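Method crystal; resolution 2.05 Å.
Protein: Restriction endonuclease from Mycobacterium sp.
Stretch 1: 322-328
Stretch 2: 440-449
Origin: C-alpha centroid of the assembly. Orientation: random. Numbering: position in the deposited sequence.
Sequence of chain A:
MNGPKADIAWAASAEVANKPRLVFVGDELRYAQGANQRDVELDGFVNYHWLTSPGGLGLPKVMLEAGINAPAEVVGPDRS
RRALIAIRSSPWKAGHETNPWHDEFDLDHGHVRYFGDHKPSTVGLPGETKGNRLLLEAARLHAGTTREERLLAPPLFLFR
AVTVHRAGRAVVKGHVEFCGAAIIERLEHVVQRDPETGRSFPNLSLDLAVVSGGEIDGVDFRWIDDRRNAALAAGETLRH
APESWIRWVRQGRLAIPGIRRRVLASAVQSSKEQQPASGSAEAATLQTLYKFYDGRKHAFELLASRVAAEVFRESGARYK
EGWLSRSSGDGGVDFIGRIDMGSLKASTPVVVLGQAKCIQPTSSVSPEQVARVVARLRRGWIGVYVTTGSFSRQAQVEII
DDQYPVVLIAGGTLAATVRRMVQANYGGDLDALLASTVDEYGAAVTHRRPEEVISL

Stretch 1 322-328: GWLSRSS
Stretch 2, residues 440-449: EYGAAVTHRR

Residues 322-328 and 440-449, at least 114 positions apart wherever they touch, bury 552 Å² between them, with the largest shares at W323 (113 Å²), L324 (75 Å²) and V445 (63 Å²). The first stretch ends a strand at L324 and then turns; the second has no regular helix or strand, yet its backbone is extended from V445 (phi/psi -107/124) to T446 (-127/161). A single beta bridge pairs L324 (-106/152) with V445, their CA atoms 4.5 Å apart; W323 CA and A444 CA are 5.5 Å apart. L324 N donates to A444 O at 2.6 Å, and T446 N donates to L324 O at 3.2 Å, the parallel pattern, flanking V445. The same L324 carbonyl receives a CA-H...O contact, with V445 CA 3.5 Å from L324 O. S327 CA then comes 5.4 Å from G442 CA, back along the second stretch.

W323, nearly fully extended (phi/psi -163/-178), points its CA-to-CB bond toward the second stretch, and chi1 of 63° (p) with chi2 of 85° lays the indole against T446, R448 and R449. T446, chi1 82° (p), covers one face: its CB lies 4.3 Å from the centroid of the five-membered ring, and T446 OG1 lies 3.1 Å from W323 CG. T446 OG1 also accepts a weak hydrogen bond from R448 N at 3.4 Å. R448 CB packs off-centre, 4.2 Å from the six-membered centroid, while R449 O meets the ring edge 3.1 Å from W323 CZ2. A broad, flat side chain suits this long contact.

L324, chi1 -94° and chi2 59°, packs with CD1 4.1 Å and CD2 4.5 Å from A444 CB, and CD2 4.3 Å from Y441 CB. V445 (chi1 172°, t) places CG2 3.8 Å from L324 CB and 4.0 Å from S327 CB. Beyond the turn, S327 O lies at the edge of the Y441 ring (chi1 77°, p), 3.8 Å from Y441 CE1. One water bridges S325 O (2.9 Å) and H447 ND1 (2.8 Å).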

# COMPACT_ATOMS: atom_id res chain seq x y z
N GLY A 322 -1.47 1.70 -16.16
CA GLY A 322 -2.63 2.57 -16.18
C GLY A 322 -2.61 3.55 -17.33
O GLY A 322 -2.91 3.18 -18.46
N TRP A 323 -2.24 4.80 -17.05
CA TRP A 323 -2.20 5.83 -18.09
C TRP A 323 -1.38 7.06 -17.70
O TRP A 323 -0.80 7.11 -16.61
CB TRP A 323 -3.62 6.26 -18.46
CG TRP A 323 -4.37 6.90 -17.33
CD1 TRP A 323 -4.34 8.21 -16.96
CD2 TRP A 323 -5.28 6.25 -16.43
NE1 TRP A 323 -5.16 8.42 -15.88
CE2 TRP A 323 -5.75 7.23 -15.54
CE3 TRP A 323 -5.73 4.93 -16.29
CZ2 TRP A 323 -6.66 6.94 -14.52
CZ3 TRP A 323 -6.63 4.64 -15.28
CH2 TRP A 323 -7.08 5.64 -14.41
N LEU A 324 -1.34 8.04 -18.59
CA LEU A 324 -0.69 9.31 -18.32
C LEU A 324 -1.74 10.39 -18.08
O LEU A 324 -2.85 10.31 -18.60
CB LEU A 324 0.22 9.72 -19.49
CG LEU A 324 1.70 9.33 -19.41
CD1 LEU A 324 1.87 7.82 -19.28
CD2 LEU A 324 2.45 9.85 -20.62
N SER A 325 -1.38 11.40 -17.30
CA SER A 325 -2.32 12.46 -16.94
C SER A 325 -2.67 13.37 -18.11
O SER A 325 -3.84 13.62 -18.39
CB SER A 325 -1.77 13.29 -15.77
OG SER A 325 -1.54 12.48 -14.63
N ARG A 326 -1.65 13.86 -18.81
CA ARG A 326 -1.85 14.77 -19.93
C ARG A 326 -0.71 14.70 -20.93
O ARG A 326 0.36 14.16 -20.64
CB ARG A 326 -2.04 16.21 -19.45
CG ARG A 326 -0.90 16.72 -18.59
CD ARG A 326 -1.24 16.62 -17.11
NE ARG A 326 -0.05 16.44 -16.29
CZ ARG A 326 -0.07 16.27 -14.97
NH1 ARG A 326 -1.22 16.26 -14.32
NH2 ARG A 326 1.07 16.11 -14.31
N SER A 327 -0.93 15.26 -22.12
CA SER A 327 0.08 15.30 -23.16
C SER A 327 0.69 16.69 -23.26
O SER A 327 1.63 16.92 -24.03
CB SER A 327 -0.51 14.88 -24.50
N SER A 328 0.15 17.62 -22.48
CA SER A 328 0.64 18.99 -22.44
C SER A 328 0.29 19.64 -21.10
O SER A 328 -0.73 19.32 -20.50
CB SER A 328 0.06 19.81 -23.59
OG SER A 328 -1.35 19.90 -23.49
N GLU A 440 4.84 7.47 -28.49
CA GLU A 440 3.66 6.84 -27.90
C GLU A 440 3.11 7.50 -26.63
O GLU A 440 2.22 6.95 -25.99
CB GLU A 440 3.93 5.35 -27.63
CG GLU A 440 4.36 4.57 -28.87
CD GLU A 440 4.60 3.11 -28.58
OE1 GLU A 440 4.29 2.66 -27.45
OE2 GLU A 440 5.11 2.40 -29.47
N TYR A 441 3.64 8.67 -26.26
CA TYR A 441 3.20 9.31 -25.02
C TYR A 441 1.82 9.96 -25.13
O TYR A 441 1.07 10.02 -24.16
CB TYR A 441 4.24 10.30 -24.49
CG TYR A 441 4.29 11.63 -25.20
CD1 TYR A 441 3.49 12.69 -24.80
CD2 TYR A 441 5.17 11.85 -26.26
CE1 TYR A 441 3.54 13.92 -25.44
CE2 TYR A 441 5.23 13.07 -26.91
CZ TYR A 441 4.41 14.10 -26.50
OH TYR A 441 4.46 15.31 -27.14
N GLY A 442 1.49 10.45 -26.33
CA GLY A 442 0.21 11.09 -26.55
C GLY A 442 -0.96 10.14 -26.46
O GLY A 442 -2.03 10.49 -25.95
N ALA A 443 -0.77 8.92 -26.95
CA ALA A 443 -1.83 7.91 -26.95
C ALA A 443 -1.94 7.18 -25.61
O ALA A 443 -2.80 6.32 -25.43
CB ALA A 443 -1.61 6.92 -28.08
N ALA A 444 -1.06 7.53 -24.68
CA ALA A 444 -1.06 6.92 -23.36
C ALA A 444 -1.77 7.82 -22.35
O ALA A 444 -1.69 7.61 -21.14
CB ALA A 444 0.36 6.64 -22.90
N VAL A 445 -2.49 8.81 -22.86
CA VAL A 445 -3.13 9.81 -22.02
C VAL A 445 -4.64 9.64 -21.94
O VAL A 445 -5.33 9.62 -22.96
CB VAL A 445 -2.83 11.24 -22.52
CG1 VAL A 445 -3.66 12.26 -21.76
CG2 VAL A 445 -1.34 11.54 -22.39
N THR A 446 -5.16 9.50 -20.72
CA THR A 446 -6.60 9.54 -20.48
C THR A 446 -6.88 10.58 -19.41
O THR A 446 -5.98 10.97 -18.66
CB THR A 446 -7.16 8.18 -20.02
OG1 THR A 446 -6.94 8.02 -18.61
CG2 THR A 446 -6.50 7.03 -20.77
N HIS A 447 -8.13 11.03 -19.33
CA HIS A 447 -8.51 12.03 -18.34
C HIS A 447 -9.35 11.40 -17.24
O HIS A 447 -10.21 12.05 -16.65
CB HIS A 447 -9.27 13.18 -19.00
CG HIS A 447 -9.28 14.44 -18.20
ND1 HIS A 447 -8.15 15.22 -18.02
CD2 HIS A 447 -10.28 15.07 -17.53
CE1 HIS A 447 -8.45 16.26 -17.27
NE2 HIS A 447 -9.74 16.20 -16.97
N ARG A 448 -9.08 10.13 -16.96
CA ARG A 448 -9.84 9.39 -15.95
C ARG A 448 -9.31 9.67 -14.55
O ARG A 448 -8.15 10.04 -14.37
CB ARG A 448 -9.78 7.89 -16.23
CG ARG A 448 -10.17 7.50 -17.65
CD ARG A 448 -10.15 5.99 -17.81
NE ARG A 448 -10.34 5.58 -19.20
CZ ARG A 448 -10.34 4.31 -19.60
NH1 ARG A 448 -10.17 3.33 -18.73
NH2 ARG A 448 -10.52 4.03 -20.89
N ARG A 449 -10.17 9.49 -13.55
CA ARG A 449 -9.77 9.58 -12.16
C ARG A 449 -8.82 8.43 -11.84
O ARG A 449 -8.94 7.36 -12.42
CB ARG A 449 -10.99 9.51 -11.25
CG ARG A 449 -12.01 10.62 -11.45
CD ARG A 449 -13.19 10.43 -10.51
NE ARG A 449 -14.14 11.54 -10.59
CZ ARG A 449 -15.26 11.61 -9.87
NH1 ARG A 449 -15.58 10.64 -9.03
NH2 ARG A 449 -16.07 12.66 -10.00
O HOH W 1 -6.29 14.19 -19.86
O HOH W 2 4.72 17.58 -25.41